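Local coordinates for probable TonB-dependent receptor (Pseudomonas aeruginosa, PDB 4K3F), which probably serves as the periplasmic methionine-binding lipoprotein of a transport system, holding its amino acid in the cleft between two lobes, at residues A[14-19]-A[230-235]. Numbering follows the deposited sequence.
Sequences HAEILN and EKYKGA
A single side-chain hydrogen bond between Tyr-232 and Glu-16 joins helix 11-26 to the last turn of helix 222-232, two helices of the lobe built on the six-stranded mixed sheet. The phenol OH of Tyr-232 donates to Glu-16 OE1 over a very short 2.5 Å. Glu-16 OE1 lies at the edge of the ring, near its plane and 3.3 Å from Tyr-232 CZ; carboxylate and ring planes are 32° apart. Two long side chains share the span between the backbones: glutamate, extended beyond CG (chi2 -169°), reaches out from its helix to meet the tyrosine, whose buried ring also packs on Val-12 and Pro-13. Lys-231 shields one ring face, its CG 3.5 Å above the ring centre of Tyr-232. A bend at chi2 then carries Lys-231 CE to 3.7 Å from Glu-16 OE1. Beyond Tyr-232, Lys-233 and Gly-234 form the middle of a type I' turn; glycine suits it because a CB there would press on the preceding carbonyl O. Two residues before Glu-16, His-14 belongs to the selenomethionine pocket. Lys-231 NZ, 4.5 Å from Glu-16 OE2, is too far for a salt bridge, yet its charge probably helps stabilise the carboxylate as the phenol's acceptor.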
ATOM      1  N   HIS A  14      -3.769   7.843   3.378  1.00 13.08           N
ATOM      2  CA  HIS A  14      -2.608   8.721   3.445  1.00 13.15           C
ATOM      3  C   HIS A  14      -2.939  10.198   3.554  1.00 13.66           C
ATOM      4  O   HIS A  14      -2.424  10.892   4.417  1.00 13.95           O
ATOM      5  CB  HIS A  14      -1.666   8.450   2.261  1.00 14.40           C
ATOM      6  CG  HIS A  14      -1.332   7.005   2.113  1.00 15.35           C
ATOM      7  ND1 HIS A  14      -2.257   6.063   1.711  1.00 15.07           N
ATOM      8  CD2 HIS A  14      -0.199   6.328   2.390  1.00 14.10           C
ATOM      9  CE1 HIS A  14      -1.691   4.868   1.726  1.00 16.44           C
ATOM     10  NE2 HIS A  14      -0.439   5.001   2.130  1.00 15.11           N
ATOM     11  N   ALA A  15      -3.816  10.688   2.692  1.00 14.39           N
ATOM     12  CA  ALA A  15      -4.147  12.114   2.719  1.00 14.71           C
ATOM     13  C   ALA A  15      -4.968  12.469   3.972  1.00 15.05           C
ATOM     14  O   ALA A  15      -4.858  13.570   4.517  1.00 16.78           O
ATOM     15  CB  ALA A  15      -4.859  12.535   1.435  1.00 15.76           C
ATOM     16  N   GLU A  16      -5.734  11.506   4.479  1.00 14.67           N
ATOM     17  CA  GLU A  16      -6.483  11.718   5.723  1.00 16.59           C
ATOM     18  C   GLU A  16      -5.475  11.894   6.876  1.00 15.87           C
ATOM     19  O   GLU A  16      -5.596  12.801   7.683  1.00 16.82           O
ATOM     20  CB  GLU A  16      -7.436  10.555   5.993  1.00 16.83           C
ATOM     21  CG  GLU A  16      -8.478  10.356   4.899  1.00 20.26           C
ATOM     22  CD  GLU A  16      -9.597   9.376   5.275  1.00 22.94           C
ATOM     23  OE1 GLU A  16      -9.334   8.358   5.926  1.00 25.86           O
ATOM     24  OE2 GLU A  16     -10.735   9.602   4.844  1.00 27.05           O
ATOM     25  N   ILE A  17      -4.511  10.988   6.966  1.00 13.58           N
ATOM     26  CA  ILE A  17      -3.466  11.101   7.983  1.00 15.48           C
ATOM     27  C   ILE A  17      -2.761  12.443   7.913  1.00 16.46           C
ATOM     28  O   ILE A  17      -2.542  13.111   8.935  1.00 15.97           O
ATOM     29  CB  ILE A  17      -2.449   9.944   7.821  1.00 15.24           C
ATOM     30  CG1 ILE A  17      -3.109   8.618   8.223  1.00 16.29           C
ATOM     31  CG2 ILE A  17      -1.175  10.202   8.634  1.00 14.37           C
ATOM     32  CD1 ILE A  17      -2.328   7.377   7.790  1.00 16.76           C
ATOM     33  N   LEU A  18      -2.368  12.836   6.696  1.00 13.93           N
ATOM     34  CA  LEU A  18      -1.716  14.113   6.498  1.00 14.15           C
ATOM     35  C   LEU A  18      -2.576  15.321   6.895  1.00 15.38           C
ATOM     36  O   LEU A  18      -2.027  16.266   7.495  1.00 16.34           O
ATOM     37  CB  LEU A  18      -1.165  14.230   5.070  1.00 14.84           C
ATOM     38  CG  LEU A  18      -0.037  13.250   4.725  1.00 16.59           C
ATOM     39  CD1 LEU A  18       0.242  13.368   3.236  1.00 18.77           C
ATOM     40  CD2 LEU A  18       1.245  13.473   5.509  1.00 16.69           C
ATOM     41  N   ASN A  19      -3.893  15.277   6.638  1.00 14.96           N
ATOM     42  CA  ASN A  19      -4.788  16.370   7.052  1.00 16.24           C
ATOM     43  C   ASN A  19      -4.806  16.550   8.602  1.00 16.78           C
ATOM     44  O   ASN A  19      -4.888  17.662   9.108  1.00 16.42           O
ATOM     45  CB  ASN A  19      -6.225  16.117   6.585  1.00 17.27           C
ATOM     46  CG  ASN A  19      -6.418  16.308   5.085  1.00 23.26           C
ATOM     47  OD1 ASN A  19      -5.825  17.167   4.486  1.00 28.56           O
ATOM     48  ND2 ASN A  19      -7.329  15.527   4.512  1.00 33.84           N
ATOM     49  N   GLU A 230      -8.440   4.628  15.808  1.00 22.48           N
ATOM     50  CA  GLU A 230      -9.885   4.878  15.900  1.00 23.29           C
ATOM     51  C   GLU A 230     -10.536   4.988  14.517  1.00 23.77           C
ATOM     52  O   GLU A 230     -11.663   4.550  14.331  1.00 25.07           O
ATOM     53  CB  GLU A 230     -10.166   6.137  16.740  1.00 25.81           C
ATOM     54  CG  GLU A 230      -9.867   7.442  16.011  1.00 28.25           C
ATOM     55  CD  GLU A 230     -10.209   8.685  16.828  1.00 46.02           C
ATOM     56  OE1 GLU A 230      -9.458   8.966  17.797  1.00 32.67           O
ATOM     57  OE2 GLU A 230     -11.205   9.387  16.472  1.00 39.58           O
ATOM     58  N   LYS A 231      -9.823   5.566  13.542  1.00 20.34           N
ATOM     59  CA  LYS A 231     -10.430   5.809  12.232  1.00 20.78           C
ATOM     60  C   LYS A 231     -10.575   4.509  11.436  1.00 21.66           C
ATOM     61  O   LYS A 231     -11.616   4.255  10.830  1.00 24.32           O
ATOM     62  CB  LYS A 231      -9.616   6.856  11.468  1.00 19.94           C
ATOM     63  CG  LYS A 231     -10.153   7.174  10.092  1.00 23.63           C
ATOM     64  CD  LYS A 231     -11.419   8.011  10.086  1.00 30.79           C
ATOM     65  CE  LYS A 231     -11.816   8.267   8.640  1.00 35.37           C
ATOM     66  NZ  LYS A 231     -13.137   8.912   8.538  1.00 37.60           N
ATOM     67  N   TYR A 232      -9.524   3.692  11.414  1.00 20.68           N
ATOM     68  CA  TYR A 232      -9.484   2.544  10.513  1.00 19.83           C
ATOM     69  C   TYR A 232      -9.751   1.218  11.213  1.00 19.73           C
ATOM     70  O   TYR A 232      -9.867   0.205  10.536  1.00 20.63           O
ATOM     71  CB  TYR A 232      -8.153   2.545   9.723  1.00 16.85           C
ATOM     72  CG  TYR A 232      -7.920   3.862   9.030  1.00 16.73           C
ATOM     73  CD1 TYR A 232      -8.696   4.248   7.939  1.00 17.92           C
ATOM     74  CD2 TYR A 232      -6.958   4.757   9.496  1.00 19.05           C
ATOM     75  CE1 TYR A 232      -8.510   5.472   7.319  1.00 19.93           C
ATOM     76  CE2 TYR A 232      -6.778   5.989   8.909  1.00 19.24           C
ATOM     77  CZ  TYR A 232      -7.558   6.345   7.828  1.00 20.60           C
ATOM     78  OH  TYR A 232      -7.373   7.564   7.255  1.00 20.33           O
ATOM     79  N   LYS A 233      -9.780   1.219  12.544  1.00 22.28           N
ATOM     80  CA  LYS A 233     -10.280   0.063  13.330  1.00 25.99           C
ATOM     81  C   LYS A 233      -9.572  -1.255  12.924  1.00 24.27           C
ATOM     82  O   LYS A 233     -10.197  -2.312  12.704  1.00 24.29           O
ATOM     83  CB  LYS A 233     -11.776  -0.052  13.196  1.00 26.55           C
ATOM     84  CG  LYS A 233     -12.522   1.097  13.856  1.00 33.71           C
ATOM     85  CD  LYS A 233     -13.972   1.055  13.442  1.00 44.94           C
ATOM     86  CE  LYS A 233     -14.776   2.080  14.218  1.00 64.13           C
ATOM     87  NZ  LYS A 233     -16.238   1.932  13.974  1.00 78.16           N
ATOM     88  N   GLY A 234      -8.249  -1.161  12.829  1.00 22.70           N
ATOM     89  CA  GLY A 234      -7.413  -2.327  12.585  1.00 22.76           C
ATOM     90  C   GLY A 234      -7.091  -2.569  11.114  1.00 21.00           C
ATOM     91  O   GLY A 234      -6.217  -3.376  10.803  1.00 23.65           O
ATOM     92  N   ALA A 235      -7.770  -1.886  10.188  1.00 19.29           N
ATOM     93  CA  ALA A 235      -7.440  -2.051   8.758  1.00 19.62           C
ATOM     94  C   ALA A 235      -6.110  -1.411   8.384  1.00 19.18           C
ATOM     95  O   ALA A 235      -5.456  -1.803   7.363  1.00 17.90           O
ATOM     96  CB  ALA A 235      -8.550  -1.459   7.916  1.00 21.58           C
TER